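Local coordinates for proto-oncogene vav (Homo sapiens, PDB 6NEW), which probably acts as a guanine nucleotide exchange factor for Rac-type GTPases, seen here as an activated truncation carrying two bound zinc ions, at residues D267-I279 / S286-F298. Numbering follows the deposited sequence. Where two conformers were deposited one is given.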
loop_
_atom_site.group_PDB
_atom_site.type_symbol
_atom_site.label_atom_id
_atom_site.label_comp_id
_atom_site.label_asym_id
_atom_site.label_seq_id
_atom_site.Cartn_x
_atom_site.Cartn_y
_atom_site.Cartn_z
ATOM N N ASP A 267 -8.126 35.069 -4.708
ATOM C CA ASP A 267 -7.394 34.265 -3.738
ATOM C C ASP A 267 -8.204 33.027 -3.497
ATOM O O ASP A 267 -9.411 33.110 -3.255
ATOM C CB ASP A 267 -7.200 35.024 -2.421
ATOM C CG ASP A 267 -6.189 36.136 -2.527
ATOM O OD1 ASP A 267 -5.007 35.836 -2.789
ATOM O OD2 ASP A 267 -6.570 37.300 -2.313
ATOM N N ARG A 268 -7.561 31.871 -3.655
ATOM C CA ARG A 268 -8.236 30.584 -3.531
ATOM C C ARG A 268 -7.330 29.545 -2.880
ATOM O O ARG A 268 -6.125 29.756 -2.725
ATOM C CB ARG A 268 -8.699 30.080 -4.933
ATOM C CG ARG A 268 -9.863 30.851 -5.570
ATOM C CD ARG A 268 -11.154 30.713 -4.803
ATOM N NE ARG A 268 -12.287 31.346 -5.475
ATOM C CZ ARG A 268 -12.685 32.597 -5.268
ATOM N NH1 ARG A 268 -12.038 33.381 -4.419
ATOM N NH2 ARG A 268 -13.744 33.071 -5.915
ATOM N N TYR A 269 -7.939 28.435 -2.476
ATOM C CA TYR A 269 -7.272 27.260 -1.946
ATOM C C TYR A 269 -7.685 26.103 -2.848
ATOM O O TYR A 269 -8.866 25.943 -3.134
ATOM C CB TYR A 269 -7.681 26.976 -0.487
ATOM C CG TYR A 269 -6.704 26.048 0.196
ATOM C CD1 TYR A 269 -6.841 24.661 0.100
ATOM C CD2 TYR A 269 -5.620 26.548 0.903
ATOM C CE1 TYR A 269 -5.909 23.801 0.682
ATOM C CE2 TYR A 269 -4.673 25.697 1.472
ATOM C CZ TYR A 269 -4.836 24.326 1.381
ATOM O OH TYR A 269 -3.940 23.498 2.002
ATOM N N ALA A 270 -6.716 25.331 -3.319
ATOM C CA ALA A 270 -6.977 24.220 -4.217
ATOM C C ALA A 270 -6.457 22.899 -3.698
ATOM O O ALA A 270 -5.405 22.847 -3.057
ATOM C CB ALA A 270 -6.373 24.512 -5.596
ATOM N N PHE A 271 -7.165 21.820 -4.068
ATOM C CA PHE A 271 -6.813 20.419 -3.793
ATOM C C PHE A 271 -6.760 19.729 -5.143
ATOM O O PHE A 271 -7.760 19.682 -5.868
ATOM C CB PHE A 271 -7.847 19.692 -2.894
ATOM C CG PHE A 271 -8.068 20.285 -1.531
ATOM C CD1 PHE A 271 -8.990 21.306 -1.342
ATOM C CD2 PHE A 271 -7.377 19.796 -0.422
ATOM C CE1 PHE A 271 -9.187 21.861 -0.075
ATOM C CE2 PHE A 271 -7.581 20.343 0.849
ATOM C CZ PHE A 271 -8.500 21.359 1.017
ATOM N N LEU A 272 -5.587 19.220 -5.478
ATOM C CA LEU A 272 -5.405 18.499 -6.714
ATOM C C LEU A 272 -5.335 17.027 -6.398
ATOM O O LEU A 272 -4.532 16.616 -5.567
ATOM C CB LEU A 272 -4.125 18.959 -7.460
ATOM C CG LEU A 272 -3.794 18.212 -8.754
ATOM C CD1 LEU A 272 -4.875 18.402 -9.752
ATOM C CD2 LEU A 272 -2.456 18.649 -9.314
ATOM N N LEU A 273 -6.170 16.247 -7.075
ATOM C CA LEU A 273 -6.228 14.792 -6.983
ATOM C C LEU A 273 -5.988 14.319 -8.419
ATOM O O LEU A 273 -5.877 15.174 -9.293
ATOM C CB LEU A 273 -7.610 14.351 -6.443
ATOM C CG LEU A 273 -7.891 14.750 -4.986
ATOM C CD1 LEU A 273 -8.749 15.985 -4.915
ATOM C CD2 LEU A 273 -8.553 13.622 -4.224
ATOM N N ASP A 274 -5.900 13.008 -8.682
ATOM C CA ASP A 274 -5.641 12.473 -10.024
ATOM C C ASP A 274 -6.616 12.939 -11.102
ATOM O O ASP A 274 -6.190 13.265 -12.203
ATOM C CB ASP A 274 -5.666 10.941 -9.999
ATOM C CG ASP A 274 -4.541 10.268 -9.250
ATOM O OD1 ASP A 274 -3.376 10.652 -9.463
ATOM O OD2 ASP A 274 -4.818 9.278 -8.538
ATOM N N LYS A 275 -7.914 12.922 -10.794
ATOM C CA LYS A 275 -8.997 13.208 -11.721
ATOM C C LYS A 275 -9.677 14.578 -11.469
ATOM O O LYS A 275 -10.643 14.915 -12.138
ATOM C CB LYS A 275 -10.039 12.084 -11.584
ATOM C CG LYS A 275 -9.557 10.685 -11.948
ATOM C CD LYS A 275 -10.614 9.700 -11.490
ATOM C CE LYS A 275 -10.545 8.372 -12.171
ATOM N NZ LYS A 275 -11.801 7.617 -11.950
ATOM N N ALA A 276 -9.238 15.346 -10.465
ATOM C CA ALA A 276 -9.939 16.596 -10.202
ATOM C C ALA A 276 -9.102 17.663 -9.561
ATOM O O ALA A 276 -8.121 17.379 -8.872
ATOM C CB ALA A 276 -11.153 16.338 -9.316
ATOM N N LEU A 277 -9.534 18.907 -9.764
ATOM C CA LEU A 277 -8.989 20.079 -9.120
ATOM C C LEU A 277 -10.188 20.757 -8.486
ATOM O O LEU A 277 -11.179 21.020 -9.165
ATOM C CB LEU A 277 -8.263 21.014 -10.107
ATOM C CG LEU A 277 -7.652 22.253 -9.470
ATOM C CD1 LEU A 277 -6.350 21.933 -8.788
ATOM C CD2 LEU A 277 -7.499 23.369 -10.466
ATOM N N LEU A 278 -10.129 20.929 -7.165
ATOM C CA LEU A 278 -11.165 21.550 -6.345
ATOM C C LEU A 278 -10.665 22.930 -5.999
ATOM O O LEU A 278 -9.614 23.069 -5.380
ATOM C CB LEU A 278 -11.379 20.728 -5.058
ATOM C CG LEU A 278 -12.292 19.500 -5.159
ATOM C CD1 LEU A 278 -11.524 18.287 -5.597
ATOM C CD2 LEU A 278 -12.888 19.185 -3.810
ATOM N N ILE A 279 -11.352 23.950 -6.503
ATOM C CA ILE A 279 -10.995 25.344 -6.262
ATOM C C ILE A 279 -11.963 25.845 -5.196
ATOM O O ILE A 279 -13.177 25.942 -5.417
ATOM C CB ILE A 279 -10.974 26.202 -7.565
ATOM C CG1 ILE A 279 -9.970 25.629 -8.590
ATOM C CG2 ILE A 279 -10.649 27.671 -7.257
ATOM C CD1 ILE A 279 -10.389 25.872 -10.039
ATOM N N SER A 286 -13.680 26.046 7.475
ATOM C CA SER A 286 -13.861 25.195 6.298
ATOM C C SER A 286 -13.496 25.877 4.951
ATOM O O SER A 286 -13.452 27.108 4.851
ATOM C CB SER A 286 -15.303 24.698 6.245
ATOM O OG SER A 286 -16.204 25.787 6.110
ATOM N N TYR A 287 -13.249 25.045 3.917
ATOM C CA TYR A 287 -12.964 25.469 2.549
ATOM C C TYR A 287 -14.270 25.292 1.794
ATOM O O TYR A 287 -14.845 24.211 1.830
ATOM C CB TYR A 287 -11.866 24.586 1.923
ATOM C CG TYR A 287 -10.559 24.538 2.692
ATOM C CD1 TYR A 287 -9.560 25.480 2.466
ATOM C CD2 TYR A 287 -10.276 23.486 3.556
ATOM C CE1 TYR A 287 -8.346 25.429 3.153
ATOM C CE2 TYR A 287 -9.057 23.413 4.237
ATOM C CZ TYR A 287 -8.100 24.396 4.040
ATOM O OH TYR A 287 -6.891 24.339 4.699
ATOM N N ASP A 288 -14.777 26.355 1.170
ATOM C CA ASP A 288 -16.027 26.271 0.428
ATOM C C ASP A 288 -15.758 26.069 -1.063
ATOM O O ASP A 288 -15.097 26.891 -1.682
ATOM C CB ASP A 288 -16.941 27.478 0.701
ATOM C CG ASP A 288 -18.374 27.235 0.248
ATOM O OD1 ASP A 288 -19.114 26.516 0.967
ATOM O OD2 ASP A 288 -18.747 27.730 -0.838
ATOM N N LEU A 289 -16.240 24.951 -1.621
ATOM C CA LEU A 289 -16.053 24.593 -3.026
ATOM C C LEU A 289 -16.753 25.572 -3.965
ATOM O O LEU A 289 -17.965 25.764 -3.867
ATOM C CB LEU A 289 -16.444 23.124 -3.305
ATOM C CG LEU A 289 -16.238 22.633 -4.746
ATOM C CD1 LEU A 289 -14.772 22.422 -5.062
ATOM C CD2 LEU A 289 -17.035 21.381 -5.020
ATOM N N LYS A 290 -15.961 26.220 -4.847
ATOM C CA LYS A 290 -16.418 27.242 -5.797
ATOM C C LYS A 290 -16.382 26.720 -7.218
ATOM O O LYS A 290 -17.302 26.977 -7.996
ATOM C CB LYS A 290 -15.551 28.520 -5.690
ATOM C CG LYS A 290 -15.504 29.172 -4.292
ATOM C CD LYS A 290 -16.577 30.251 -4.092
ATOM C CE LYS A 290 -17.830 29.721 -3.428
ATOM N NZ LYS A 290 -18.932 30.717 -3.424
ATOM N N ASP A 291 -15.313 25.984 -7.561
ATOM C CA ASP A 291 -15.133 25.454 -8.896
ATOM C C ASP A 291 -14.598 24.030 -8.878
ATOM O O ASP A 291 -13.558 23.753 -8.278
ATOM C CB ASP A 291 -14.195 26.383 -9.689
ATOM C CG ASP A 291 -14.577 26.654 -11.139
ATOM O OD1 ASP A 291 -15.112 25.730 -11.801
ATOM O OD2 ASP A 291 -14.265 27.760 -11.636
ATOM N N PHE A 292 -15.309 23.129 -9.565
ATOM C CA PHE A 292 -14.895 21.744 -9.722
ATOM C C PHE A 292 -14.421 21.506 -11.170
ATOM O O PHE A 292 -15.212 21.581 -12.108
ATOM C CB PHE A 292 -16.013 20.767 -9.307
ATOM C CG PHE A 292 -15.510 19.354 -9.138
ATOM C CD1 PHE A 292 -15.009 18.918 -7.915
ATOM C CD2 PHE A 292 -15.520 18.459 -10.209
ATOM C CE1 PHE A 292 -14.524 17.617 -7.765
ATOM C CE2 PHE A 292 -15.053 17.152 -10.050
ATOM C CZ PHE A 292 -14.554 16.748 -8.832
ATOM N N VAL A 293 -13.133 21.229 -11.335
ATOM C CA VAL A 293 -12.499 20.988 -12.636
ATOM C C VAL A 293 -12.222 19.489 -12.818
ATOM O O VAL A 293 -11.511 18.928 -11.996
ATOM C CB VAL A 293 -11.188 21.841 -12.781
ATOM C CG1 VAL A 293 -10.563 21.658 -14.153
ATOM C CG2 VAL A 293 -11.437 23.327 -12.499
ATOM N N ASN A 294 -12.830 18.825 -13.841
ATOM C CA ASN A 294 -12.583 17.405 -14.149
ATOM C C ASN A 294 -11.375 17.445 -15.038
ATOM O O ASN A 294 -11.432 18.061 -16.092
ATOM C CB ASN A 294 -13.761 16.760 -14.915
ATOM C CG ASN A 294 -15.039 16.674 -14.136
ATOM O OD1 ASN A 294 -15.242 15.750 -13.348
ATOM N ND2 ASN A 294 -15.936 17.627 -14.347
ATOM N N LEU A 295 -10.271 16.860 -14.633
ATOM C CA LEU A 295 -9.063 16.940 -15.458
ATOM C C LEU A 295 -9.048 16.059 -16.741
ATOM O O LEU A 295 -8.086 16.169 -17.513
ATOM C CB LEU A 295 -7.813 16.688 -14.612
ATOM C CG LEU A 295 -7.593 17.692 -13.494
ATOM C CD1 LEU A 295 -6.527 17.199 -12.571
ATOM C CD2 LEU A 295 -7.266 19.122 -14.052
ATOM N N HIS A 296 -10.107 15.234 -16.972
ATOM C CA HIS A 296 -10.267 14.360 -18.149
ATOM C C HIS A 296 -10.286 15.189 -19.481
ATOM O O HIS A 296 -9.964 14.659 -20.541
ATOM C CB HIS A 296 -11.536 13.462 -18.030
ATOM C CG HIS A 296 -11.487 12.338 -17.015
ATOM N ND1 HIS A 296 -12.091 12.450 -15.770
ATOM C CD2 HIS A 296 -11.029 11.070 -17.148
ATOM C CE1 HIS A 296 -11.927 11.275 -15.174
ATOM N NE2 HIS A 296 -11.275 10.422 -15.954
ATOM N N SER A 297 -10.646 16.488 -19.407
ATOM C CA SER A 297 -10.753 17.398 -20.562
ATOM C C SER A 297 -9.946 18.684 -20.380
ATOM O O SER A 297 -10.289 19.694 -20.983
ATOM C CB SER A 297 -12.206 17.787 -20.819
ATOM O OG SER A 297 -13.076 16.680 -20.973
ATOM N N PHE A 298 -8.893 18.666 -19.562
ATOM C CA PHE A 298 -8.051 19.838 -19.345
ATOM C C PHE A 298 -6.594 19.541 -19.626
ATOM O O PHE A 298 -6.115 18.433 -19.396
ATOM C CB PHE A 298 -8.229 20.436 -17.933
ATOM C CG PHE A 298 -9.452 21.321 -17.799
ATOM C CD1 PHE A 298 -10.717 20.768 -17.610
ATOM C CD2 PHE A 298 -9.344 22.708 -17.901
ATOM C CE1 PHE A 298 -11.853 21.589 -17.523
ATOM C CE2 PHE A 298 -10.471 23.530 -17.794
ATOM C CZ PHE A 298 -11.720 22.968 -17.599
#
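Strands 276-279 and 286-294 pair antiparallel, Leu277 and Val293 exchanging N-H...O bonds of 2.9 Å (Val293 N to Leu277 O) and 3.0 Å (Leu277 N to Val293 O). Farther along, Ile279 O accepts from both Lys290 N and Asp291 N, a classic beta bulge in strand 286-294. Beyond the bulge, Tyr287 reaches across to strand 267-273. Its CE1 lies over one face of the Tyr269 ring, 3.4 Å from CG of Tyr269, with the two planes inclined at 34°. The Phe271 ring meets Tyr287 edge to face, CZ of Phe271 being 3.8 Å from CD2 of Tyr287. Tyrosines suit the partly exposed positions, their rings packing while the hydroxyl of Tyr269 bonds to Asp252; the buried Phe271 needs no polar end. Were Tyr287 cut back to an alanine, the face of Tyr269 would probably lose its cover and the edge of Phe271 its aromatic partner. On the same side of the sheet, Phe292, its CG anti to the backbone N (chi1 -166°), brings CZ within 3.5 Å of CB of Ala276, whose small methyl accommodates the ring. The other side carries mostly branched aliphatics: CD1 of Ile279 touches CG2 of Val293 at 3.7 Å, and Leu277 packs beside them and on Phe345. At the far end, Leu295 inserts CD1 against CD1 of Leu272. Such a hairpin, in a bent antiparallel barrel closed at one end by a C-terminal helix, here 335-352, is characteristic of the PH domain.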